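Local coordinates for putative polyketide synthase (Brevibacillus brevis, PDB 5HU7), which probably catalyses the dehydration of beta-hydroxyacyl intermediates as the dehydratase domain of a trans-AT polyketide synthase, at residues L88-D92 with D93-V97; P196-M200 with E201-Q205. All blocks are in the same frame, centred on the assembly; numbering follows the deposited sequence.

Contact 1: residues L88-D92 with D93-V97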
loop_
_atom_site.group_PDB
_atom_site.type_symbol
_atom_site.label_atom_id
_atom_site.label_comp_id
_atom_site.label_asym_id
_atom_site.label_seq_id
_atom_site.Cartn_x
_atom_site.Cartn_y
_atom_site.Cartn_z
ATOM N N LEU A 88 -4.945 -22.231 5.662
ATOM C CA LEU A 88 -4.554 -21.192 6.597
ATOM C C LEU A 88 -5.467 -21.364 7.820
ATOM O O LEU A 88 -6.696 -21.483 7.680
ATOM C CB LEU A 88 -4.749 -19.800 5.953
ATOM C CG LEU A 88 -4.645 -18.566 6.847
ATOM C CD1 LEU A 88 -3.273 -18.443 7.497
ATOM C CD2 LEU A 88 -4.963 -17.321 6.056
ATOM N N LEU A 89 -4.855 -21.424 9.004
ATOM C CA LEU A 89 -5.570 -21.562 10.254
ATOM C C LEU A 89 -5.591 -20.216 10.931
ATOM O O LEU A 89 -4.570 -19.571 11.024
ATOM C CB LEU A 89 -4.903 -22.589 11.181
ATOM C CG LEU A 89 -4.895 -24.042 10.708
ATOM C CD1 LEU A 89 -4.408 -24.949 11.810
ATOM C CD2 LEU A 89 -6.254 -24.491 10.295
ATOM N N VAL A 90 -6.758 -19.807 11.405
ATOM C CA VAL A 90 -6.944 -18.530 12.080
ATOM C C VAL A 90 -7.695 -18.745 13.396
ATOM O O VAL A 90 -8.278 -19.802 13.600
ATOM C CB VAL A 90 -7.685 -17.529 11.169
ATOM C CG1 VAL A 90 -6.938 -17.351 9.844
ATOM C CG2 VAL A 90 -9.138 -17.963 10.938
ATOM N N GLY A 91 -7.657 -17.742 14.267
ATOM C CA GLY A 91 -8.357 -17.752 15.544
ATOM C C GLY A 91 -7.590 -18.304 16.720
ATOM O O GLY A 91 -8.087 -18.207 17.826
ATOM N N ASP A 92 -6.386 -18.867 16.510
ATOM C CA ASP A 92 -5.523 -19.410 17.568
ATOM C C ASP A 92 -4.540 -18.286 17.937
ATOM O O ASP A 92 -4.583 -17.774 19.047
ATOM C CB ASP A 92 -4.790 -20.671 17.051
ATOM C CG ASP A 92 -3.900 -21.469 18.007
ATOM O OD1 ASP A 92 -3.157 -20.857 18.790
ATOM O OD2 ASP A 92 -3.835 -22.690 17.861
ATOM N N ASP A 93 -3.703 -17.875 16.991
ATOM C CA ASP A 93 -2.723 -16.809 17.147
ATOM C C ASP A 93 -2.972 -15.760 16.072
ATOM O O ASP A 93 -3.757 -15.989 15.145
ATOM C CB ASP A 93 -1.285 -17.369 17.020
ATOM C CG ASP A 93 -0.787 -18.098 18.264
ATOM O OD1 ASP A 93 -0.763 -17.472 19.353
ATOM O OD2 ASP A 93 -0.366 -19.275 18.136
ATOM N N LEU A 94 -2.339 -14.604 16.223
ATOM C CA LEU A 94 -2.465 -13.510 15.272
ATOM C C LEU A 94 -1.719 -13.907 14.002
ATOM O O LEU A 94 -0.545 -14.247 14.070
ATOM C CB LEU A 94 -1.873 -12.220 15.849
ATOM C CG LEU A 94 -2.250 -10.947 15.090
ATOM C CD1 LEU A 94 -3.629 -10.462 15.492
ATOM C CD2 LEU A 94 -1.222 -9.843 15.321
ATOM N N VAL A 95 -2.394 -13.937 12.869
ATOM C CA VAL A 95 -1.726 -14.355 11.625
ATOM C C VAL A 95 -1.513 -13.190 10.665
ATOM O O VAL A 95 -2.429 -12.420 10.421
ATOM C CB VAL A 95 -2.453 -15.530 10.908
ATOM C CG1 VAL A 95 -2.363 -16.820 11.716
ATOM C CG2 VAL A 95 -3.906 -15.215 10.599
ATOM N N GLN A 96 -0.321 -13.083 10.114
ATOM C CA GLN A 96 0.001 -12.094 9.093
ATOM C C GLN A 96 -0.029 -12.848 7.746
ATOM O O GLN A 96 0.802 -13.711 7.513
ATOM C CB GLN A 96 1.360 -11.433 9.335
ATOM C CG GLN A 96 1.501 -10.123 8.556
ATOM C CD GLN A 96 2.897 -9.548 8.549
ATOM O OE1 GLN A 96 3.901 -10.239 8.772
ATOM N NE2 GLN A 96 2.996 -8.271 8.212
ATOM N N VAL A 97 -1.017 -12.553 6.903
ATOM C CA VAL A 97 -1.211 -13.209 5.613
ATOM C C VAL A 97 -0.847 -12.257 4.509
ATOM O O VAL A 97 -1.284 -11.111 4.525
ATOM C CB VAL A 97 -2.680 -13.653 5.444
ATOM C CG1 VAL A 97 -2.844 -14.512 4.197
ATOM C CG2 VAL A 97 -3.178 -14.390 6.665
#
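L88 and V97 meet tip to tip inside a wide turn of the first hotdog-family region, where the chain leaves the short strand 89-90 and doubles back into strand 95-105. With CG of L88 anti to the backbone N (chi1 169°), its methyl CD2 is carried to 3.5 Å from CG2 of V97, and CG1 of V97 flanks the same methyl. One step nearer the bend, V90 and V95 cross at about a right angle, with CG1 of V90 3.8 Å from CG2 of V95. The other V95 branch, CG1, lies 3.6 Å from the carbonyl O of L89.

The two arms run roughly antiparallel but do not pair with each other: the alpha carbons of V90 and V95 are 6.7 Å apart. Each arm bonds outward instead, V90 to R48 and V95 to F32 through the backbone. Y55 OH is hydrogen-bonded to L88 N, and I113 of strand 108-115 touches V97.

G91 takes a positive phi (90°) that would jam a side chain against the carbonyl O of V90. At the exposed bend the carboxylates of D92 and D93 lie side by side, planes 34° apart, like charges that probably repel mildly, with OD1 of D92 3.3 Å from OD2 of D93.

Contact 2: residues P196-M200 with E201-Q205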
loop_
_atom_site.group_PDB
_atom_site.type_symbol
_atom_site.label_atom_id
_atom_site.label_comp_id
_atom_site.label_asym_id
_atom_site.label_seq_id
_atom_site.Cartn_x
_atom_site.Cartn_y
_atom_site.Cartn_z
ATOM N N PRO A 196 -27.310 -12.554 4.971
ATOM C CA PRO A 196 -27.420 -11.547 6.038
ATOM C C PRO A 196 -27.040 -10.137 5.603
ATOM O O PRO A 196 -26.287 -9.955 4.656
ATOM C CB PRO A 196 -26.489 -12.073 7.133
ATOM C CG PRO A 196 -26.308 -13.505 6.841
ATOM C CD PRO A 196 -26.413 -13.658 5.368
ATOM N N SER A 197 -27.596 -9.144 6.296
ATOM C CA SER A 197 -27.361 -7.731 6.010
ATOM C C SER A 197 -25.901 -7.347 6.269
ATOM O O SER A 197 -25.334 -7.695 7.306
ATOM C CB SER A 197 -28.287 -6.857 6.860
ATOM O OG SER A 197 -28.136 -7.130 8.244
ATOM N N ILE A 198 -25.296 -6.668 5.294
ATOM C CA ILE A 198 -23.925 -6.173 5.351
ATOM C C ILE A 198 -24.024 -4.686 5.005
ATOM O O ILE A 198 -24.796 -4.319 4.111
ATOM C CB ILE A 198 -23.019 -6.979 4.364
ATOM C CG1 ILE A 198 -22.920 -8.464 4.784
ATOM C CG2 ILE A 198 -21.620 -6.380 4.216
ATOM C CD1 ILE A 198 -22.255 -8.799 6.114
ATOM N N THR A 199 -23.275 -3.830 5.727
ATOM C CA THR A 199 -23.298 -2.379 5.517
ATOM C C THR A 199 -23.005 -2.017 4.048
ATOM O O THR A 199 -22.237 -2.713 3.391
ATOM C CB THR A 199 -22.360 -1.697 6.531
ATOM O OG1 THR A 199 -22.840 -1.976 7.847
ATOM C CG2 THR A 199 -22.257 -0.194 6.331
ATOM N N MET A 200 -23.682 -0.973 3.527
ATOM C CA MET A 200 -23.538 -0.506 2.139
ATOM C C MET A 200 -22.071 -0.210 1.810
ATOM O O MET A 200 -21.598 -0.619 0.753
ATOM C CB MET A 200 -24.387 0.766 1.911
ATOM C CG MET A 200 -24.634 1.105 0.438
ATOM S SD MET A 200 -24.892 2.891 0.131
ATOM C CE MET A 200 -26.248 3.243 1.253
ATOM N N GLU A 201 -21.364 0.499 2.712
ATOM C CA GLU A 201 -19.950 0.852 2.536
ATOM C C GLU A 201 -19.022 -0.379 2.567
ATOM O O GLU A 201 -18.046 -0.411 1.817
ATOM C CB GLU A 201 -19.523 1.911 3.584
ATOM C CG GLU A 201 -18.069 2.375 3.500
ATOM C CD GLU A 201 -17.589 2.838 2.136
ATOM O OE1 GLU A 201 -18.115 3.863 1.643
ATOM O OE2 GLU A 201 -16.666 2.199 1.578
ATOM N N THR A 202 -19.326 -1.384 3.413
ATOM C CA THR A 202 -18.520 -2.613 3.486
ATOM C C THR A 202 -18.840 -3.502 2.276
ATOM O O THR A 202 -17.919 -3.909 1.573
ATOM C CB THR A 202 -18.709 -3.327 4.836
ATOM O OG1 THR A 202 -20.063 -3.752 4.962
ATOM C CG2 THR A 202 -18.345 -2.439 6.026
ATOM N N ALA A 203 -20.146 -3.723 1.983
ATOM C CA ALA A 203 -20.603 -4.489 0.813
ATOM C C ALA A 203 -20.147 -3.864 -0.523
ATOM O O ALA A 203 -20.111 -4.569 -1.535
ATOM C CB ALA A 203 -22.116 -4.637 0.820
ATOM N N GLU A 204 -19.811 -2.553 -0.527
ATOM C CA GLU A 204 -19.274 -1.846 -1.694
ATOM C C GLU A 204 -17.885 -2.374 -2.072
ATOM O O GLU A 204 -17.585 -2.379 -3.256
ATOM C CB GLU A 204 -19.199 -0.324 -1.438
ATOM C CG GLU A 204 -18.770 0.507 -2.644
ATOM C CD GLU A 204 -17.322 0.961 -2.664
ATOM O OE1 GLU A 204 -16.874 1.585 -1.674
ATOM O OE2 GLU A 204 -16.651 0.745 -3.697
ATOM N N GLN A 205 -17.037 -2.811 -1.095
ATOM C CA GLN A 205 -15.699 -3.357 -1.404
ATOM C C GLN A 205 -15.733 -4.855 -1.773
ATOM O O GLN A 205 -14.851 -5.327 -2.483
ATOM C CB GLN A 205 -14.737 -3.117 -0.225
ATOM C CG GLN A 205 -14.346 -1.648 -0.064
ATOM C CD GLN A 205 -13.710 -1.359 1.274
ATOM O OE1 GLN A 205 -14.244 -1.713 2.330
ATOM N NE2 GLN A 205 -12.600 -0.634 1.278
#
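This is a helix-start contact on the protein surface: the loop that follows strand 188-193 turns into the short helix 200-203, in the second hotdog-family region. Its central atom is the carbonyl O of T199, the residue at the N-cap position, which accepts two bonds. A203 N donates to T199 O at 2.7 Å in the first helical i to i+4 bond, nearly straight at the hydrogen (169°). T202 OG1 donates to T199 O as well, at 2.9 Å, approaching from the side of the C=O and tilted 32° from the carbonyl plane. That hydroxyl sits between the backbone N and carbonyl carbon of T202 (chi1 64°), which turns it back to the carbonyl of T199 within this first turn.

I198 lays its CG2 branch against the turn, while the end of the side chain leads away. It crosses the side chain of T202 at about a right angle, and methyl CG2 lies 3.1 Å from T202 OG1 and 3.8 Å from A203 CB. Beyond it, H209 and P210 touch I198, while H209 NE2 is hydrogen-bonded to P196 O.

A valine in place of T202 would probably cost T199 O its hydroxyl donor and the side-chain tie across the first turn.

The next bond, E204 N to M200 O at 2.9 Å, is weak. The side chain of T199 makes no capping bond. The arrangement is that of a short helix start in which a threonine hydroxyl bonds back to the i-3 carbonyl, as threonines within helices commonly do.

Contact 1 (88-97) comes first along the chain and closes before contact 2 (196-205) opens; their centres lie 24 Å apart, their nearest atoms about 16 Å, and they do not touch. They fall in the two successive hotdog-family regions of the chain. Contact 1 is a bend leading into strand 95-105, which pairs with strands 26-32 and 108-115. Contact 2 joins strand 188-193 to the short helix 200-203, ahead of the long helix 212-227. The arrangement is consistent with the double-hotdog fold of polyketide synthase dehydratases, each contact shaping a connection in one of the two halves, and neither is touched by the second chain of the assembly.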